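Local coordinates for protein NAGD (Escherichia coli, PDB 2C4N) that dephosphorylates ribonucleoside monophosphates, and probably a broad range of other phosphorylated substrates, as a magnesium-dependent phosphatase of the HAD superfamily, at residues A[5-10]-A[184-189]; A[37-42]-A[67-72]. All blocks are in the same frame, centred on the assembly; numbering follows the deposited sequence.

Contact 1 (A[5-10]-A[184-189]). With MG (magnesium ion), chain B.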
loop_
_atom_site.group_PDB
_atom_site.type_symbol
_atom_site.label_atom_id
_atom_site.label_comp_id
_atom_site.label_asym_id
_atom_site.label_seq_id
_atom_site.Cartn_x
_atom_site.Cartn_y
_atom_site.Cartn_z
ATOM N N ASN A 5 -35.797 9.810 11.418
ATOM C CA ASN A 5 -35.244 10.275 10.144
ATOM C C ASN A 5 -34.658 9.083 9.393
ATOM O O ASN A 5 -34.245 8.097 10.006
ATOM C CB ASN A 5 -34.138 11.300 10.400
ATOM C CG ASN A 5 -34.562 12.384 11.373
ATOM O OD1 ASN A 5 -35.216 13.358 10.995
ATOM N ND2 ASN A 5 -34.195 12.213 12.638
ATOM N N VAL A 6 -34.595 9.180 8.071
ATOM C CA VAL A 6 -34.074 8.077 7.279
ATOM C C VAL A 6 -33.143 8.493 6.149
ATOM O O VAL A 6 -33.472 9.374 5.362
ATOM C CB VAL A 6 -35.222 7.256 6.637
ATOM C CG1 VAL A 6 -34.643 6.120 5.790
ATOM C CG2 VAL A 6 -36.147 6.700 7.718
ATOM N N ILE A 7 -31.972 7.860 6.095
ATOM C CA ILE A 7 -31.019 8.093 5.017
ATOM C C ILE A 7 -31.050 6.768 4.268
ATOM O O ILE A 7 -30.794 5.711 4.855
ATOM C CB ILE A 7 -29.580 8.324 5.516
ATOM C CG1 ILE A 7 -29.483 9.656 6.261
ATOM C CG2 ILE A 7 -28.618 8.325 4.326
ATOM C CD1 ILE A 7 -28.090 9.923 6.841
ATOM N N CYS A 8 -31.383 6.807 2.986
ATOM C CA CYS A 8 -31.447 5.579 2.220
ATOM C C CYS A 8 -30.568 5.643 0.990
ATOM O O CYS A 8 -30.703 6.539 0.152
ATOM C CB CYS A 8 -32.891 5.282 1.805
ATOM S SG CYS A 8 -33.117 3.686 0.977
ATOM N N ASP A 9 -29.659 4.685 0.889
ATOM C CA ASP A 9 -28.769 4.619 -0.253
ATOM C C ASP A 9 -29.587 4.303 -1.507
ATOM O O ASP A 9 -30.639 3.665 -1.428
ATOM C CB ASP A 9 -27.714 3.545 -0.027
ATOM C CG ASP A 9 -26.826 3.369 -1.220
ATOM O OD1 ASP A 9 -26.177 4.355 -1.631
ATOM O OD2 ASP A 9 -26.791 2.248 -1.748
ATOM N N ILE A 10 -29.101 4.737 -2.662
ATOM C CA ILE A 10 -29.828 4.522 -3.910
ATOM C C ILE A 10 -29.515 3.242 -4.673
ATOM O O ILE A 10 -30.345 2.337 -4.750
ATOM C CB ILE A 10 -29.635 5.742 -4.855
ATOM C CG1 ILE A 10 -30.338 6.960 -4.247
ATOM C CG2 ILE A 10 -30.181 5.435 -6.254
ATOM C CD1 ILE A 10 -30.078 8.267 -4.977
ATOM N N ALA A 184 -23.312 15.483 7.092
ATOM C CA ALA A 184 -23.874 16.463 6.166
ATOM C C ALA A 184 -25.330 16.130 5.865
ATOM O O ALA A 184 -26.174 17.015 5.771
ATOM C CB ALA A 184 -23.060 16.480 4.873
ATOM N N ALA A 185 -25.620 14.843 5.712
ATOM C CA ALA A 185 -26.979 14.397 5.430
ATOM C C ALA A 185 -27.888 14.689 6.620
ATOM O O ALA A 185 -29.033 15.118 6.448
ATOM C CB ALA A 185 -26.986 12.903 5.102
ATOM N N LEU A 186 -27.378 14.454 7.829
ATOM C CA LEU A 186 -28.139 14.723 9.048
ATOM C C LEU A 186 -28.440 16.215 9.143
ATOM O O LEU A 186 -29.551 16.613 9.478
ATOM C CB LEU A 186 -27.355 14.283 10.293
ATOM C CG LEU A 186 -27.122 12.784 10.517
ATOM C CD1 LEU A 186 -26.193 12.589 11.708
ATOM C CD2 LEU A 186 -28.444 12.080 10.756
ATOM N N ASN A 187 -27.462 17.048 8.877
ATOM C CA ASN A 187 -27.657 18.475 8.922
ATOM C C ASN A 187 -28.716 18.889 7.914
ATOM O O ASN A 187 -29.444 19.784 8.143
ATOM C CB ASN A 187 -26.355 19.303 8.728
ATOM C CG ASN A 187 -25.223 18.966 9.750
ATOM O OD1 ASN A 187 -25.453 18.359 10.772
ATOM N ND2 ASN A 187 -24.005 19.340 9.419
ATOM N N LYS A 188 -28.756 18.222 6.782
ATOM C CA LYS A 188 -29.751 18.516 5.753
ATOM C C LYS A 188 -31.155 18.256 6.291
ATOM O O LYS A 188 -32.106 18.936 5.919
ATOM C CB LYS A 188 -29.486 17.659 4.502
ATOM C CG LYS A 188 -30.552 17.749 3.408
ATOM C CD LYS A 188 -30.109 16.971 2.158
ATOM C CE LYS A 188 -31.245 16.741 1.152
ATOM N NZ LYS A 188 -31.732 17.982 0.498
ATOM N N MET A 189 -31.278 17.270 7.176
ATOM C CA MET A 189 -32.569 16.937 7.771
ATOM C C MET A 189 -32.726 17.574 9.149
ATOM O O MET A 189 -33.774 17.432 9.781
ATOM C CB MET A 189 -32.728 15.421 7.930
ATOM C CG MET A 189 -32.661 14.617 6.648
ATOM S SD MET A 189 -32.952 12.860 6.963
ATOM C CE MET A 189 -31.342 12.344 7.612
HETATM MG MG MG B . -25.346 1.150 -3.048
HETATM O O HOH W 1 -35.437 15.849 12.181
HETATM O O HOH W 2 -23.709 1.370 -1.424
HETATM O O HOH W 3 -24.074 -0.295 -4.372
#
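Met189 and Ile7 set out toward each other with Met189 CG (chi1 -60°) and Ile7 CG1 each anti to its own carbonyl carbon. A bend at chi3 (-78°) then swings the methionine methyl back onto the strand, where Met189 CE lies 3.5 Å from Ile7 CG1 as the two chains cross obliquely. Farther out, Ile7 CD1 rests on Ala185 CB at 3.6 Å, with Leu186 CD2 a looser neighbour. The thioether sulfur sits by the start of the strand, Met189 SD being 4.0 Å from Asn5 CB and 3.9 Å from Val6 O. The side chains meet in apolar packing; at this end a water lies 2.8 Å from Asn5 OD1 and farther from Met189 O and may bridge them, the second link being weak. The 184-189 part of helix 180-189 runs at 135° to strand 5-9, with the axes 9.6 Å apart, and Met189 also covers Val39 of the adjoining strand. The far end of the strand lies beyond the helix: Asp9 OD2 binds magnesium at 2.2 Å, together with Asp11 O, Asp201 and waters, while Asp9 OD1 makes a salt bridge to Lys176. A helix laid on the central parallel strand, whose C-terminal end carries the metal-binding aspartate of the DxD motif, is characteristic of the Rossmann-like HAD core.

Contact 2 (A[37-42]-A[67-72]). With PO4 (phosphate ion), chain D.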
loop_
_atom_site.group_PDB
_atom_site.type_symbol
_atom_site.label_atom_id
_atom_site.label_comp_id
_atom_site.label_asym_id
_atom_site.label_seq_id
_atom_site.Cartn_x
_atom_site.Cartn_y
_atom_site.Cartn_z
ATOM N N PRO A 37 -38.235 12.829 7.988
ATOM C CA PRO A 37 -37.315 13.445 7.024
ATOM C C PRO A 37 -36.589 12.333 6.270
ATOM O O PRO A 37 -36.205 11.321 6.859
ATOM C CB PRO A 37 -36.392 14.272 7.915
ATOM C CG PRO A 37 -37.332 14.709 9.013
ATOM C CD PRO A 37 -38.080 13.431 9.323
ATOM N N LEU A 38 -36.421 12.516 4.966
ATOM C CA LEU A 38 -35.785 11.509 4.131
ATOM C C LEU A 38 -34.709 12.059 3.207
ATOM O O LEU A 38 -34.881 13.106 2.583
ATOM C CB LEU A 38 -36.845 10.810 3.277
ATOM C CG LEU A 38 -36.385 9.780 2.238
ATOM C CD1 LEU A 38 -35.893 8.531 2.955
ATOM C CD2 LEU A 38 -37.544 9.435 1.305
ATOM N N VAL A 39 -33.598 11.339 3.127
ATOM C CA VAL A 39 -32.507 11.714 2.243
ATOM C C VAL A 39 -32.130 10.482 1.431
ATOM O O VAL A 39 -31.886 9.412 1.997
ATOM C CB VAL A 39 -31.266 12.190 3.032
ATOM C CG1 VAL A 39 -30.065 12.290 2.109
ATOM C CG2 VAL A 39 -31.543 13.546 3.667
ATOM N N LEU A 40 -32.123 10.627 0.111
ATOM C CA LEU A 40 -31.739 9.537 -0.775
ATOM C C LEU A 40 -30.307 9.866 -1.169
ATOM O O LEU A 40 -30.041 10.822 -1.893
ATOM C CB LEU A 40 -32.664 9.478 -1.992
ATOM C CG LEU A 40 -34.135 9.225 -1.634
ATOM C CD1 LEU A 40 -34.928 8.959 -2.912
ATOM C CD2 LEU A 40 -34.250 8.034 -0.677
ATOM N N LEU A 41 -29.390 9.054 -0.664
ATOM C CA LEU A 41 -27.965 9.256 -0.857
ATOM C C LEU A 41 -27.290 8.439 -1.948
ATOM O O LEU A 41 -27.621 7.277 -2.175
ATOM C CB LEU A 41 -27.261 8.976 0.475
ATOM C CG LEU A 41 -25.746 9.159 0.576
ATOM C CD1 LEU A 41 -25.421 10.644 0.656
ATOM C CD2 LEU A 41 -25.226 8.431 1.810
ATOM N N THR A 42 -26.346 9.072 -2.635
ATOM C CA THR A 42 -25.559 8.382 -3.642
ATOM C C THR A 42 -24.154 8.954 -3.628
ATOM O O THR A 42 -23.963 10.163 -3.500
ATOM C CB THR A 42 -26.130 8.497 -5.069
ATOM O OG1 THR A 42 -25.240 7.822 -5.970
ATOM C CG2 THR A 42 -26.274 9.950 -5.500
ATOM N N VAL A 67 -35.176 15.525 -1.922
ATOM C CA VAL A 67 -34.705 14.440 -1.076
ATOM C C VAL A 67 -33.337 13.906 -1.467
ATOM O O VAL A 67 -32.659 13.304 -0.638
ATOM C CB VAL A 67 -35.705 13.251 -1.024
ATOM C CG1 VAL A 67 -37.035 13.722 -0.479
ATOM C CG2 VAL A 67 -35.867 12.620 -2.405
ATOM N N PHE A 68 -32.910 14.141 -2.706
ATOM C CA PHE A 68 -31.611 13.633 -3.145
ATOM C C PHE A 68 -30.401 14.376 -2.599
ATOM O O PHE A 68 -30.410 15.597 -2.451
ATOM C CB PHE A 68 -31.531 13.606 -4.677
ATOM C CG PHE A 68 -32.506 12.666 -5.308
ATOM C CD1 PHE A 68 -33.727 13.128 -5.797
ATOM C CD2 PHE A 68 -32.235 11.300 -5.351
ATOM C CE1 PHE A 68 -34.668 12.236 -6.314
ATOM C CE2 PHE A 68 -33.168 10.407 -5.864
ATOM C CZ PHE A 68 -34.387 10.876 -6.346
ATOM N N TYR A 69 -29.354 13.617 -2.291
ATOM C CA TYR A 69 -28.114 14.195 -1.791
ATOM C C TYR A 69 -26.981 13.380 -2.398
ATOM O O TYR A 69 -26.850 12.187 -2.127
ATOM C CB TYR A 69 -28.060 14.125 -0.259
ATOM C CG TYR A 69 -27.080 15.095 0.358
ATOM C CD1 TYR A 69 -27.145 16.458 0.066
ATOM C CD2 TYR A 69 -26.089 14.655 1.237
ATOM C CE1 TYR A 69 -26.246 17.366 0.633
ATOM C CE2 TYR A 69 -25.185 15.553 1.811
ATOM C CZ TYR A 69 -25.268 16.904 1.505
ATOM O OH TYR A 69 -24.378 17.796 2.068
ATOM N N THR A 70 -26.178 14.020 -3.241
ATOM C CA THR A 70 -25.068 13.345 -3.900
ATOM C C THR A 70 -23.741 13.814 -3.321
ATOM O O THR A 70 -23.689 14.789 -2.571
ATOM C CB THR A 70 -25.041 13.666 -5.399
ATOM O OG1 THR A 70 -24.616 15.022 -5.576
ATOM C CG2 THR A 70 -26.431 13.500 -6.008
ATOM N N SER A 71 -22.666 13.123 -3.687
ATOM C CA SER A 71 -21.342 13.494 -3.210
ATOM C C SER A 71 -20.938 14.859 -3.759
ATOM O O SER A 71 -20.040 15.498 -3.220
ATOM C CB SER A 71 -20.302 12.443 -3.615
ATOM O OG SER A 71 -20.249 12.284 -5.018
ATOM N N ALA A 72 -21.593 15.302 -4.832
ATOM C CA ALA A 72 -21.281 16.606 -5.420
ATOM C C ALA A 72 -21.884 17.696 -4.545
ATOM O O ALA A 72 -21.253 18.711 -4.265
ATOM C CB ALA A 72 -21.827 16.702 -6.854
HETATM P P PO4 D . -24.572 4.453 -4.476
HETATM O O1 PO4 D . -25.903 5.109 -4.533
HETATM O O2 PO4 D . -23.730 5.122 -3.456
HETATM O O3 PO4 D . -24.736 3.034 -4.124
HETATM O O4 PO4 D . -23.920 4.552 -5.807
#
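The Phe68 ring has Val67 CG2 over one face, 4.0 Å above the plane and offset toward the rim, while Leu40 CD1 approaches obliquely, 3.7 Å from Phe68 CE2. Phe56 of helix 49-58 meets the same ring edge-to-face. Replacing Phe68 by an alanine would probably open a gap beside Leu40 CD1 and Val67 CG2 and leave Phe56 without its aromatic partner. The Tyr69 ring goes to the other face of the sheet, its CG anti to the backbone N (chi1 -160°). There Val39 CG1 packs on Tyr69 CB at 3.6 Å, Leu41 CD1 reaches the ring obliquely, and Asp77 takes the hydroxyl in a hydrogen bond. Between the two layers the strands pair in parallel. Leu40 N donates to Val67 O at 2.8 Å, from 41° out of the carbonyl plane; Tyr69 N returns a bond to Leu40 O, and Thr42 N one to Tyr69 O. CA-H...O contacts supplement them, as from Leu41 CA to Tyr69 O at 3.4 Å. At the C-terminal end Thr42 and Thr70 lie side by side with their CG2 methyls 3.6 Å apart. Thr42 OG1, hydrogen-bonded with Tyr44 N, is 3.1 Å from phosphate O1; the ion is hydrogen-bonded to Lys176 NZ, Asn43 N and Asp11 N. Thr70 N-caps the next helix, its OG1 accepting a weak bond from Ala72 N and another from Met73 N. These strands form a beta-alpha-beta unit through helix 49-58; Thr42, a probable substrate-binding residue, lies beside the phosphate at the strand's C-terminal end, where HAD phosphatases have their active site.

Contacts 1 and 2 have centres about 6 Å apart and share one parallel sheet, in which strand 38-42 lies between 5-9 and 68-70. The backbones of the two contacts meet directly, with probable hydrogen bonds from Cys8 N to Val39 O and from Val6 N to Pro37 O. Along the chain, contact 2 is nested within the long loop closed by contact 1: 37-42 and 67-72 follow 5-10, and 184-189 returns much later. Between contact 2 and that return comes the second parallel sheet, led by strand 86-90. Helix 180-189 thus returns the chain to pack on the core sheet, where Asp9 at the metal and Thr42 at the phosphate occupy neighbouring strand ends.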